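Local coordinates for protein TbiB1 (Thermobaculum terrenum, PDB 5V1V) that binds the leader peptide of a lasso peptide precursor, probably as the PqqD-like recognition element of the biosynthetic machinery, at residues L21-T26 against K81-G86. Numbering follows the deposited sequence.
Sequences LLHLQT and KELLEG. With ZN (zinc ion), chain G.
The end of strand 18-23 meets the Schellman motif that closes helix 64-80, in the winged-helix-like fold of a PqqD-type leader-binding protein. E82, with positive phi, is the C-prime residue of that motif. The H23 side chain leaves the backbone toward 81-86, with CG anti to the backbone N (chi1 -165°), which brings the ring edge to the turn. Its NE2 lies 3.1 Å from E82 O, which sits at the ring edge. A water hydrogen-bonds to H23 NE2 at 3.0 Å and donates to E85 OE2. On the other ring nitrogen, ND1 accepts Q25 N-H almost in the ring plane (3.2 Å, 153°). T26 CG2 lies over one face, offset toward the rim. A second water bridges T26 OG1 and K81 O. Deeper in, L21 and L83 cross obliquely, with L21 CD1 4.2 Å from L83 CD1, and L83 CD2 reaches the H23 ring edge. F30 and V10 also pack on L83, whose side chain touches the bound leader peptide. E82 OE1 (1.9 Å) and, from strand 84-85, E85 OE1 (2.1 Å) bind a zinc ion, with two waters. As an acceptor, ND1 probably carries no proton, and bonds at both nitrogens fix the ring rotation.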
ATOM      1  N   LEU A  21      -0.665  -3.881  -9.224  1.00 11.76           N
ATOM      2  CA  LEU A  21       0.047  -2.633  -9.526  1.00 11.65           C
ATOM      3  C   LEU A  21       1.043  -2.870 -10.645  1.00 11.87           C
ATOM      4  O   LEU A  21       1.795  -3.845 -10.599  1.00 12.42           O
ATOM      5  CB  LEU A  21       0.819  -2.128  -8.301  1.00 13.41           C
ATOM      6  CG  LEU A  21       0.050  -2.059  -6.986  1.00 13.48           C
ATOM      7  CD1 LEU A  21       0.937  -1.585  -5.849  1.00 13.74           C
ATOM      8  CD2 LEU A  21      -1.138  -1.133  -7.145  1.00 15.50           C
ATOM      9  N   LEU A  22       1.065  -1.971 -11.625  1.00 12.05           N
ATOM     10  CA  LEU A  22       2.024  -2.027 -12.713  0.50 13.65           C
ATOM     11  C   LEU A  22       2.853  -0.751 -12.714  1.00 11.95           C
ATOM     12  O   LEU A  22       2.302   0.345 -12.797  1.00 13.93           O
ATOM     13  CB  LEU A  22       1.299  -2.162 -14.052  0.50 16.59           C
ATOM     14  CG  LEU A  22       0.566  -3.463 -14.376  0.50 19.26           C
ATOM     15  CD1 LEU A  22      -0.775  -3.561 -13.661  0.50 19.15           C
ATOM     16  CD2 LEU A  22       0.376  -3.533 -15.879  0.50 22.47           C
ATOM     17  N   HIS A  23       4.169  -0.889 -12.611  1.00 11.88           N
ATOM     18  CA  HIS A  23       5.024   0.266 -12.695  1.00 12.01           C
ATOM     19  C   HIS A  23       5.468   0.412 -14.140  1.00 12.65           C
ATOM     20  O   HIS A  23       6.196  -0.438 -14.658  1.00 13.88           O
ATOM     21  CB  HIS A  23       6.219   0.118 -11.771  1.00 12.85           C
ATOM     22  CG  HIS A  23       6.954   1.397 -11.547  1.00 13.98           C
ATOM     23  ND1 HIS A  23       7.560   2.099 -12.569  1.00 15.11           N
ATOM     24  CD2 HIS A  23       7.163   2.115 -10.420  1.00 16.15           C
ATOM     25  CE1 HIS A  23       8.115   3.191 -12.076  1.00 16.69           C
ATOM     26  NE2 HIS A  23       7.880   3.228 -10.778  1.00 16.39           N
ATOM     27  N   LEU A  24       4.995   1.468 -14.799  1.00 12.92           N
ATOM     28  CA  LEU A  24       5.192   1.617 -16.252  1.00 14.32           C
ATOM     29  C   LEU A  24       6.621   1.868 -16.694  1.00 15.61           C
ATOM     30  O   LEU A  24       6.937   1.747 -17.882  1.00 18.07           O
ATOM     31  CB  LEU A  24       4.287   2.710 -16.815  1.00 16.04           C
ATOM     32  CG  LEU A  24       2.786   2.470 -16.692  1.00 18.26           C
ATOM     33  CD1 LEU A  24       2.019   3.597 -17.360  1.00 21.38           C
ATOM     34  CD2 LEU A  24       2.373   1.123 -17.257  1.00 20.95           C
ATOM     35  N   GLN A  25       7.491   2.224 -15.759  1.00 15.16           N
ATOM     36  CA  GLN A  25       8.872   2.530 -16.134  1.00 17.65           C
ATOM     37  C   GLN A  25       9.873   1.438 -15.757  1.00 18.85           C
ATOM     38  O   GLN A  25      10.854   1.233 -16.465  1.00 24.51           O
ATOM     39  CB  GLN A  25       9.274   3.896 -15.587  1.00 19.80           C
ATOM     40  CG  GLN A  25       8.446   5.018 -16.203  1.00 20.85           C
ATOM     41  CD  GLN A  25       8.932   6.399 -15.830  1.00 24.92           C
ATOM     42  OE1 GLN A  25      10.107   6.593 -15.525  1.00 29.45           O
ATOM     43  NE2 GLN A  25       8.029   7.371 -15.866  1.00 23.82           N
ATOM     44  N   THR A  26       9.612   0.726 -14.664  1.00 18.90           N
ATOM     45  CA  THR A  26      10.431  -0.431 -14.290  1.00 17.35           C
ATOM     46  C   THR A  26       9.916  -1.707 -14.968  1.00 18.51           C
ATOM     47  O   THR A  26      10.653  -2.693 -15.104  1.00 20.30           O
ATOM     48  CB  THR A  26      10.498  -0.633 -12.762  1.00 18.70           C
ATOM     49  OG1 THR A  26       9.219  -1.048 -12.273  1.00 17.91           O
ATOM     50  CG2 THR A  26      10.929   0.656 -12.047  1.00 20.82           C
ATOM     51  N   LYS A  81      10.348  -0.008  -4.009  1.00 11.79           N
ATOM     52  CA  LYS A  81      10.009  -0.468  -5.353  1.00 11.32           C
ATOM     53  C   LYS A  81       9.534   0.681  -6.251  1.00 10.59           C
ATOM     54  O   LYS A  81       9.007   0.454  -7.336  1.00 13.10           O
ATOM     55  CB  LYS A  81       8.966  -1.592  -5.287  1.00 12.69           C
ATOM     56  CG  LYS A  81       9.509  -2.897  -4.714  1.00 14.47           C
ATOM     57  CD  LYS A  81      10.625  -3.461  -5.578  1.00 16.88           C
ATOM     58  CE  LYS A  81      11.381  -4.563  -4.856  1.00 21.48           C
ATOM     59  NZ  LYS A  81      12.300  -5.271  -5.788  1.00 24.30           N
ATOM     60  N   GLU A  82       9.745   1.917  -5.785  1.00 10.74           N
ATOM     61  CA  GLU A  82       9.403   3.132  -6.549  1.00 11.87           C
ATOM     62  C   GLU A  82       7.905   3.250  -6.830  1.00 10.95           C
ATOM     63  O   GLU A  82       7.469   3.866  -7.813  1.00 11.76           O
ATOM     64  CB  GLU A  82      10.275   3.283  -7.813  1.00 14.09           C
ATOM     65  CG  GLU A  82      11.763   3.411  -7.490  1.00 15.58           C
ATOM     66  CD  GLU A  82      12.074   4.534  -6.507  1.00 18.65           C
ATOM     67  OE1 GLU A  82      11.557   5.662  -6.689  1.00 22.18           O
ATOM     68  OE2 GLU A  82      12.842   4.307  -5.547  1.00 19.08           O
ATOM     69  N   LEU A  83       7.114   2.679  -5.926  1.00 10.04           N
ATOM     70  CA  LEU A  83       5.663   2.734  -6.020  1.00 10.24           C
ATOM     71  C   LEU A  83       5.081   3.928  -5.275  1.00 10.51           C
ATOM     72  O   LEU A  83       3.964   4.358  -5.573  1.00 11.42           O
ATOM     73  CB  LEU A  83       5.023   1.435  -5.510  1.00 10.44           C
ATOM     74  CG  LEU A  83       5.402   0.154  -6.274  1.00 10.37           C
ATOM     75  CD1 LEU A  83       5.040  -1.082  -5.466  1.00 10.73           C
ATOM     76  CD2 LEU A  83       4.725   0.110  -7.635  1.00 12.66           C
ATOM     77  N   LEU A  84       5.851   4.446  -4.319  1.00 11.12           N
ATOM     78  CA  LEU A  84       5.454   5.531  -3.426  1.00 11.76           C
ATOM     79  C   LEU A  84       6.586   6.522  -3.370  1.00 12.20           C
ATOM     80  O   LEU A  84       7.756   6.124  -3.204  1.00 14.11           O
ATOM     81  CB  LEU A  84       5.186   4.988  -2.014  1.00 13.03           C
ATOM     82  CG  LEU A  84       4.846   5.981  -0.898  1.00 13.66           C
ATOM     83  CD1 LEU A  84       3.429   6.500  -1.082  1.00 15.84           C
ATOM     84  CD2 LEU A  84       4.979   5.288   0.451  1.00 17.53           C
ATOM     85  N   GLU A  85       6.239   7.802  -3.512  1.00 12.73           N
ATOM     86  CA  GLU A  85       7.209   8.889  -3.482  1.00 13.21           C
ATOM     87  C   GLU A  85       7.034   9.783  -2.267  1.00 14.19           C
ATOM     88  O   GLU A  85       5.923   9.967  -1.773  1.00 15.05           O
ATOM     89  CB  GLU A  85       7.138   9.721  -4.770  1.00 15.17           C
ATOM     90  CG  GLU A  85       7.352   8.925  -6.053  1.00 17.40           C
ATOM     91  CD  GLU A  85       8.686   8.188  -6.112  1.00 21.39           C
ATOM     92  OE1 GLU A  85       9.568   8.446  -5.266  1.00 23.98           O
ATOM     93  OE2 GLU A  85       8.862   7.339  -7.014  1.00 28.48           O
ATOM     94  N   GLY A  86       8.150  10.336  -1.798  1.00 16.12           N
ATOM     95  CA  GLY A  86       8.152  11.267  -0.678  1.00 17.79           C
ATOM     96  C   GLY A  86       8.266  10.631   0.693  1.00 19.19           C
ATOM     97  O   GLY A  86       8.229  11.332   1.695  1.00 21.61           O
TER
HETATM   98 ZN    ZN G 103      11.127   7.112  -5.481  1.00 24.62          ZN
HETATM   99  O   HOH W   1       8.394   6.058  -9.833  1.00 27.64           O
HETATM  100  O   HOH W   2       9.278  -1.395  -9.482  1.00 19.92           O
HETATM  101  O   HOH W   3      10.250   5.755  -4.168  1.00 17.53           O
HETATM  102  O   HOH W   4      11.933   8.563  -6.605  1.00 26.60           O